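Thymidylate synthase (Enterobacteria phage T4, PDB 1TIS) catalyses the reductive methylation of dUMP to dTMP, using 5,10-methylenetetrahydrofolate as the donor and releasing dihydrofolate, in the pathway that supplies dTTP. Local coordinates at residues Asn163-Gly167 against Tyr168-Gln172; His196-Ala199 against Lys200-Leu204; Gly244-Tyr247 against Lys248-Tyr251. All blocks are in the same frame, centred on the assembly; numbering follows the deposited sequence.

Interaction 1: residues Asn163-Gly167 against Tyr168-Gln172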
loop_
_atom_site.group_PDB
_atom_site.type_symbol
_atom_site.label_atom_id
_atom_site.label_comp_id
_atom_site.label_asym_id
_atom_site.label_seq_id
_atom_site.Cartn_x
_atom_site.Cartn_y
_atom_site.Cartn_z
ATOM N N ASN A 163 0.731 7.670 11.058
ATOM C CA ASN A 163 1.299 7.113 12.292
ATOM C C ASN A 163 1.514 8.312 13.191
ATOM O O ASN A 163 1.909 9.375 12.691
ATOM C CB ASN A 163 2.650 6.482 12.052
ATOM C CG ASN A 163 2.878 5.174 12.774
ATOM O OD1 ASN A 163 2.368 4.131 12.375
ATOM N ND2 ASN A 163 3.712 5.126 13.798
ATOM N N VAL A 164 1.239 8.228 14.482
ATOM C CA VAL A 164 1.482 9.334 15.411
ATOM C C VAL A 164 2.695 8.978 16.308
ATOM O O VAL A 164 2.639 7.952 17.009
ATOM C CB VAL A 164 0.179 9.546 16.225
ATOM C CG1 VAL A 164 0.356 10.756 17.120
ATOM C CG2 VAL A 164 -1.014 9.736 15.298
ATOM N N ARG A 165 3.827 9.736 16.207
ATOM C CA ARG A 165 5.055 9.519 16.997
ATOM C C ARG A 165 4.871 9.878 18.473
ATOM O O ARG A 165 4.149 9.187 19.188
ATOM C CB ARG A 165 6.204 10.335 16.406
ATOM C CG ARG A 165 6.786 9.502 15.286
ATOM C CD ARG A 165 8.259 9.713 14.948
ATOM N NE ARG A 165 8.600 11.107 14.684
ATOM C CZ ARG A 165 9.768 11.490 14.147
ATOM N NH1 ARG A 165 10.688 10.586 13.823
ATOM N NH2 ARG A 165 10.037 12.787 13.925
ATOM N N ASN A 166 5.552 10.837 19.083
ATOM C CA ASN A 166 5.059 11.314 20.357
ATOM C C ASN A 166 5.254 12.739 19.941
ATOM O O ASN A 166 6.332 13.324 20.087
ATOM C CB ASN A 166 5.944 11.013 21.595
ATOM C CG ASN A 166 5.233 10.747 22.940
ATOM O OD1 ASN A 166 5.858 10.226 23.867
ATOM N ND2 ASN A 166 3.948 10.986 23.199
ATOM N N GLY A 167 4.209 13.181 19.225
ATOM C CA GLY A 167 4.178 14.567 18.805
ATOM C C GLY A 167 4.460 14.801 17.338
ATOM O O GLY A 167 4.546 15.940 16.878
ATOM N N TYR A 168 4.631 13.741 16.565
ATOM C CA TYR A 168 4.762 13.926 15.135
ATOM C C TYR A 168 3.688 13.077 14.431
ATOM O O TYR A 168 3.087 12.140 14.988
ATOM C CB TYR A 168 6.162 13.531 14.700
ATOM C CG TYR A 168 7.297 14.318 15.347
ATOM C CD1 TYR A 168 7.822 13.861 16.541
ATOM C CD2 TYR A 168 7.888 15.405 14.723
ATOM C CE1 TYR A 168 8.935 14.453 17.111
ATOM C CE2 TYR A 168 9.008 15.999 15.286
ATOM C CZ TYR A 168 9.538 15.518 16.481
ATOM O OH TYR A 168 10.714 16.039 17.035
ATOM N N LEU A 169 3.376 13.516 13.228
ATOM C CA LEU A 169 2.395 12.864 12.396
ATOM C C LEU A 169 3.196 12.324 11.252
ATOM O O LEU A 169 4.093 13.010 10.764
ATOM C CB LEU A 169 1.402 13.856 11.866
ATOM C CG LEU A 169 0.341 13.367 10.939
ATOM C CD1 LEU A 169 -0.560 12.364 11.647
ATOM C CD2 LEU A 169 -0.413 14.570 10.451
ATOM N N ASP A 170 2.929 11.132 10.784
ATOM C CA ASP A 170 3.722 10.620 9.696
ATOM C C ASP A 170 2.747 10.178 8.620
ATOM O O ASP A 170 1.657 9.737 9.018
ATOM C CB ASP A 170 4.555 9.442 10.195
ATOM C CG ASP A 170 5.448 9.670 11.421
ATOM O OD1 ASP A 170 6.025 10.745 11.594
ATOM O OD2 ASP A 170 5.578 8.731 12.204
ATOM N N LEU A 171 3.031 10.298 7.313
ATOM C CA LEU A 171 2.108 9.798 6.319
ATOM C C LEU A 171 2.874 8.900 5.384
ATOM O O LEU A 171 4.043 9.162 5.107
ATOM C CB LEU A 171 1.483 10.917 5.468
ATOM C CG LEU A 171 0.389 10.489 4.443
ATOM C CD1 LEU A 171 -0.538 11.657 4.262
ATOM C CD2 LEU A 171 0.957 10.082 3.096
ATOM N N GLN A 172 2.264 7.871 4.812
ATOM C CA GLN A 172 2.924 7.019 3.821
ATOM C C GLN A 172 1.978 6.642 2.674
ATOM O O GLN A 172 0.946 6.028 2.889
ATOM C CB GLN A 172 3.453 5.752 4.518
ATOM C CG GLN A 172 3.852 4.720 3.507
ATOM C CD GLN A 172 4.462 3.525 4.144
ATOM O OE1 GLN A 172 5.564 3.190 3.750
ATOM N NE2 GLN A 172 3.893 2.859 5.128
#
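Asn163 and Asp170 form an antiparallel hydrogen-bonded pair near the turn of a beta hairpin made by strands 157-164 and 168-179. Asn163 N donates to Asp170 O at 3.0 Å, and Asp170 N returns a bond to Asn163 O at 2.8 Å. Val164 and Leu169 follow as a non-hydrogen-bonded pair, CA to CA 4.7 Å. Arg165 N to Tyr168 O, 2.8 Å, closes the loop, where Gly167 takes a positive phi.

The side chains divide between two faces. Val164 and Leu169 point to the face on which helix 184-202 packs against Leu169. Asn163 and Asp170 share the other, where Phe30 of the second subunit covers both. Asn163 also packs on Arg136, a probable dUMP-binding residue, so this end of the hairpin borders the likely substrate site. Asp170 OD1 accepts a hydrogen bond from Asp208 N of strand 205-219. It lies 4.0 Å from Arg165 NE but well out of the guanidinium plane; no N-H points at it, and any attraction is probably electrostatic only.

Arg165 bends at chi3 (-53°), and its guanidinium stands steeply on the Tyr168 ring, the planes 74° apart. In this cation-pi contact CZ is 4.1 Å from the centroid, 20° off the ring normal, and Arg165 NH2 sits over the centre of the Tyr168 ring, 3.3 Å above its plane.

Interaction 2: residues His196-Ala199 against Lys200-Leu204; sequences HIVA and KMCNL
Val198 and Cys202 meet one turn apart along the last part of helix 184-202, and their side chains lie on the same side of it. Val198 CG1 is anti to the backbone N (chi1 -168°), while Cys202 turns SG back beside its own N (chi1 -59°). These two choices bring Val198 CG1 and Cys202 SG to 3.9 Å, an apolar touch. Beneath them Cys202 N reaches Val198 O at 2.9 Å with an almost straight N-H...O angle of 172°.

Lys200 behaves differently. Its CB lies about equally far from two carbonyl oxygens of the preceding turn, 3.5 Å from both His196 O and Ile197 O, but the chain then bends at chi2 and chi3 and carries its end away. Met201 also starts close to the earlier turn, its CB 3.7 Å from Val198 O. Its CG still passes 3.9 Å from Ile197 O before the thioether departs.

At the end of the helix Asn203 adopts positive phi. The chain turns back far enough for Leu204 N to bond to Ala199 O at 2.8 Å, a 6→1 bond, and the Ala199 and Leu204 CB atoms come within 4.5 Å.

This helix is the crossover of a beta-alpha-beta unit, joining strand 168-179 to its parallel neighbour 205-219. Val198 meets Phe162 of strand 157-164, Ala199 meets Pro206 of strand 205-219, and helix 121-131 covers Val198, Met201 and Cys202 through Ile126, Ile129 and Lys130.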
loop_
_atom_site.group_PDB
_atom_site.type_symbol
_atom_site.label_atom_id
_atom_site.label_comp_id
_atom_site.label_asym_id
_atom_site.label_seq_id
_atom_site.Cartn_x
_atom_site.Cartn_y
_atom_site.Cartn_z
ATOM N N HIS A 196 1.162 18.519 6.440
ATOM C CA HIS A 196 1.130 19.834 7.078
ATOM C C HIS A 196 -0.255 20.272 7.552
ATOM O O HIS A 196 -0.470 20.655 8.704
ATOM C CB HIS A 196 1.667 20.895 6.121
ATOM C CG HIS A 196 3.160 20.979 6.278
ATOM N ND1 HIS A 196 4.053 20.149 5.782
ATOM C CD2 HIS A 196 3.800 21.933 7.035
ATOM C CE1 HIS A 196 5.209 20.555 6.215
ATOM N NE2 HIS A 196 5.053 21.621 6.963
ATOM N N ILE A 197 -1.216 20.208 6.630
ATOM C CA ILE A 197 -2.576 20.602 6.896
ATOM C C ILE A 197 -3.072 19.687 8.014
ATOM O O ILE A 197 -3.447 20.229 9.065
ATOM C CB ILE A 197 -3.320 20.470 5.559
ATOM C CG1 ILE A 197 -3.103 21.713 4.752
ATOM C CG2 ILE A 197 -4.821 20.298 5.762
ATOM C CD1 ILE A 197 -3.679 21.436 3.346
ATOM N N VAL A 198 -2.974 18.348 7.918
ATOM C CA VAL A 198 -3.500 17.536 9.004
ATOM C C VAL A 198 -2.749 17.698 10.343
ATOM O O VAL A 198 -3.366 17.672 11.414
ATOM C CB VAL A 198 -3.501 16.087 8.572
ATOM C CG1 VAL A 198 -4.332 15.283 9.595
ATOM C CG2 VAL A 198 -4.124 15.934 7.190
ATOM N N ALA A 199 -1.430 17.923 10.378
ATOM C CA ALA A 199 -0.721 18.224 11.597
ATOM C C ALA A 199 -1.233 19.543 12.085
ATOM O O ALA A 199 -1.308 19.630 13.302
ATOM C CB ALA A 199 0.697 18.444 11.416
ATOM N N LYS A 200 -1.672 20.551 11.295
ATOM C CA LYS A 200 -2.191 21.777 11.900
ATOM C C LYS A 200 -3.596 21.607 12.521
ATOM O O LYS A 200 -3.996 22.303 13.471
ATOM C CB LYS A 200 -2.182 22.899 10.853
ATOM C CG LYS A 200 -2.602 24.255 11.431
ATOM C CD LYS A 200 -1.461 24.739 12.329
ATOM C CE LYS A 200 -1.818 25.509 13.621
ATOM N NZ LYS A 200 -0.583 25.806 14.353
ATOM N N MET A 201 -4.380 20.644 12.049
ATOM C CA MET A 201 -5.711 20.381 12.613
ATOM C C MET A 201 -5.497 19.612 13.880
ATOM O O MET A 201 -5.995 20.021 14.918
ATOM C CB MET A 201 -6.591 19.510 11.715
ATOM C CG MET A 201 -7.126 20.190 10.469
ATOM S SD MET A 201 -7.714 18.947 9.316
ATOM C CE MET A 201 -9.392 18.692 9.796
ATOM N N CYS A 202 -4.685 18.548 13.817
ATOM C CA CYS A 202 -4.426 17.716 14.982
ATOM C C CYS A 202 -3.449 18.340 16.000
ATOM O O CYS A 202 -3.268 17.848 17.118
ATOM C CB CYS A 202 -3.940 16.347 14.434
ATOM S SG CYS A 202 -5.142 15.544 13.351
ATOM N N ASN A 203 -2.850 19.464 15.596
ATOM C CA ASN A 203 -1.833 20.185 16.323
ATOM C C ASN A 203 -0.693 19.249 16.764
ATOM O O ASN A 203 -0.266 19.014 17.910
ATOM C CB ASN A 203 -2.484 20.910 17.512
ATOM C CG ASN A 203 -1.585 22.001 18.118
ATOM O OD1 ASN A 203 -1.508 22.111 19.342
ATOM N ND2 ASN A 203 -0.882 22.874 17.379
ATOM N N LEU A 204 -0.153 18.686 15.714
ATOM C CA LEU A 204 0.958 17.824 15.872
ATOM C C LEU A 204 2.020 18.469 14.999
ATOM O O LEU A 204 1.772 19.333 14.148
ATOM C CB LEU A 204 0.547 16.418 15.416
ATOM C CG LEU A 204 -0.657 15.646 16.024
ATOM C CD1 LEU A 204 -0.457 14.160 15.880
ATOM C CD2 LEU A 204 -0.733 15.805 17.506
#

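Interaction 3: residues Gly244-Tyr247 against Lys248-Tyr251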
loop_
_atom_site.group_PDB
_atom_site.type_symbol
_atom_site.label_atom_id
_atom_site.label_comp_id
_atom_site.label_asym_id
_atom_site.label_seq_id
_atom_site.Cartn_x
_atom_site.Cartn_y
_atom_site.Cartn_z
ATOM N N GLY A 244 -3.966 32.402 5.981
ATOM C CA GLY A 244 -5.378 32.716 5.962
ATOM C C GLY A 244 -6.181 32.006 7.037
ATOM O O GLY A 244 -7.341 32.368 7.250
ATOM N N LEU A 245 -5.630 31.022 7.756
ATOM C CA LEU A 245 -6.430 30.229 8.694
ATOM C C LEU A 245 -6.539 30.918 10.039
ATOM O O LEU A 245 -5.522 31.311 10.619
ATOM C CB LEU A 245 -5.828 28.816 8.875
ATOM C CG LEU A 245 -4.512 28.455 9.560
ATOM C CD1 LEU A 245 -4.331 26.983 9.177
ATOM C CD2 LEU A 245 -3.277 29.296 9.143
ATOM N N PRO A 246 -7.756 31.130 10.532
ATOM C CA PRO A 246 -8.032 31.969 11.667
ATOM C C PRO A 246 -7.464 31.356 12.917
ATOM O O PRO A 246 -7.711 30.179 13.177
ATOM C CB PRO A 246 -9.508 32.054 11.725
ATOM C CG PRO A 246 -9.875 30.662 11.290
ATOM C CD PRO A 246 -8.951 30.432 10.107
ATOM N N TYR A 247 -6.771 32.166 13.714
ATOM C CA TYR A 247 -6.293 31.812 15.055
ATOM C C TYR A 247 -7.124 30.787 15.858
ATOM O O TYR A 247 -6.499 29.885 16.412
ATOM C CB TYR A 247 -6.162 33.121 15.841
ATOM C CG TYR A 247 -5.311 33.132 17.109
ATOM C CD1 TYR A 247 -4.311 32.203 17.348
ATOM C CD2 TYR A 247 -5.548 34.147 18.013
ATOM C CE1 TYR A 247 -3.552 32.300 18.486
ATOM C CE2 TYR A 247 -4.792 34.252 19.145
ATOM C CZ TYR A 247 -3.802 33.329 19.368
ATOM O OH TYR A 247 -3.030 33.464 20.505
ATOM N N LYS A 248 -8.469 30.808 15.963
ATOM C CA LYS A 248 -9.207 29.759 16.684
ATOM C C LYS A 248 -8.930 28.328 16.202
ATOM O O LYS A 248 -8.911 27.377 16.992
ATOM C CB LYS A 248 -10.730 29.993 16.595
ATOM C CG LYS A 248 -11.288 30.397 15.218
ATOM C CD LYS A 248 -12.828 30.404 15.104
ATOM C CE LYS A 248 -13.484 31.688 14.501
ATOM N NZ LYS A 248 -13.140 32.071 13.128
ATOM N N PHE A 249 -8.661 28.199 14.893
ATOM C CA PHE A 249 -8.445 26.979 14.122
ATOM C C PHE A 249 -8.192 25.648 14.821
ATOM O O PHE A 249 -9.006 24.729 14.702
ATOM C CB PHE A 249 -7.295 27.226 13.141
ATOM C CG PHE A 249 -7.274 26.299 11.927
ATOM C CD1 PHE A 249 -8.265 26.379 10.972
ATOM C CD2 PHE A 249 -6.262 25.380 11.784
ATOM C CE1 PHE A 249 -8.240 25.551 9.884
ATOM C CE2 PHE A 249 -6.235 24.553 10.695
ATOM C CZ PHE A 249 -7.222 24.640 9.752
ATOM N N ARG A 250 -7.132 25.519 15.628
ATOM C CA ARG A 250 -6.737 24.225 16.169
ATOM C C ARG A 250 -7.642 23.644 17.254
ATOM O O ARG A 250 -7.429 22.559 17.807
ATOM C CB ARG A 250 -5.291 24.355 16.658
ATOM C CG ARG A 250 -5.092 25.242 17.851
ATOM C CD ARG A 250 -3.656 25.033 18.249
ATOM N NE ARG A 250 -3.397 25.023 19.685
ATOM C CZ ARG A 250 -2.302 25.620 20.191
ATOM N NH1 ARG A 250 -1.449 26.365 19.445
ATOM N NH2 ARG A 250 -2.053 25.497 21.496
ATOM N N TYR A 251 -8.677 24.395 17.597
ATOM C CA TYR A 251 -9.626 23.918 18.585
ATOM C C TYR A 251 -10.956 23.596 17.874
ATOM O O TYR A 251 -11.876 22.962 18.443
ATOM C CB TYR A 251 -9.816 25.021 19.688
ATOM C CG TYR A 251 -8.536 25.682 20.247
ATOM C CD1 TYR A 251 -7.679 25.036 21.144
ATOM C CD2 TYR A 251 -8.220 26.959 19.808
ATOM C CE1 TYR A 251 -6.508 25.654 21.585
ATOM C CE2 TYR A 251 -7.055 27.579 20.249
ATOM C CZ TYR A 251 -6.200 26.938 21.134
ATOM O OH TYR A 251 -5.074 27.621 21.571
#
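Leu245 and Phe249 make a local apolar contact round a beta turn, Pro246-Phe249, at the surface of the protein, in the loop between strand 241-242 and helix 254-262. The turn is spanned by one backbone bond: Phe249 N donates to Pro246 O at 2.8 Å, with an N-H...O angle of 151°. A second bond of the same i to i+3 span, Tyr251 N to Lys248 O, continues the tight winding into the 3-10 segment that includes Arg250 and Tyr251.

Inside the turn, Leu245 sends one methyl over a face of the Phe249 ring. CD1 lies 3.7 Å from the ring centroid, 21° off the normal, which is the geometry of a CH-pi contact, and it is displaced toward the rim, coming 3.4 Å from Phe249 CE2. Phe249 holds CG anti to its backbone N (chi1 -158°), swinging the ring back toward Leu245. Pro246 adds a looser touch, its CD 4.2 Å from Phe249 CD1. Lys248 bends at chi3 and chi4, returning NZ to 3.9 Å from Pro246 CB.

The buried ring of Phe249 also meets Tyr260 and Val261 of helix 254-262, and both it and Leu245 touch Lys200 of helix 184-202. Phe249 O accepts a bond from Gln257 NE2.

Between the segments, side-chain contact is mainly apolar, with the Lys248 amine lying against Pro246. This is consistent with a turn held by apolar packing and one backbone bond, with no salt bridge across it.

Interactions 1 and 2 belong to consecutive elements. The hairpin strand 168-179 leads into helix 184-202, and interactions 1 and 2 touch directly: Leu169 CD2 lies 3.5 Å from Ala199 N, and Val164 CG1 lies 3.7 Å from Leu204 CD1. Both are partly buried, whereas interaction 3 is a surface contact. Interaction 3 packs against the chain of interaction 2, with Asn203 OD1 3.5 Å from Arg250 NE, and stays about 12 Å from interaction 1 at nearest atoms. The chemistry follows the position. Strand pairing and a cation-pi contact mark the hairpin, successive backbone bonds the helix end, and a CH-pi contact with one turn bond the loop.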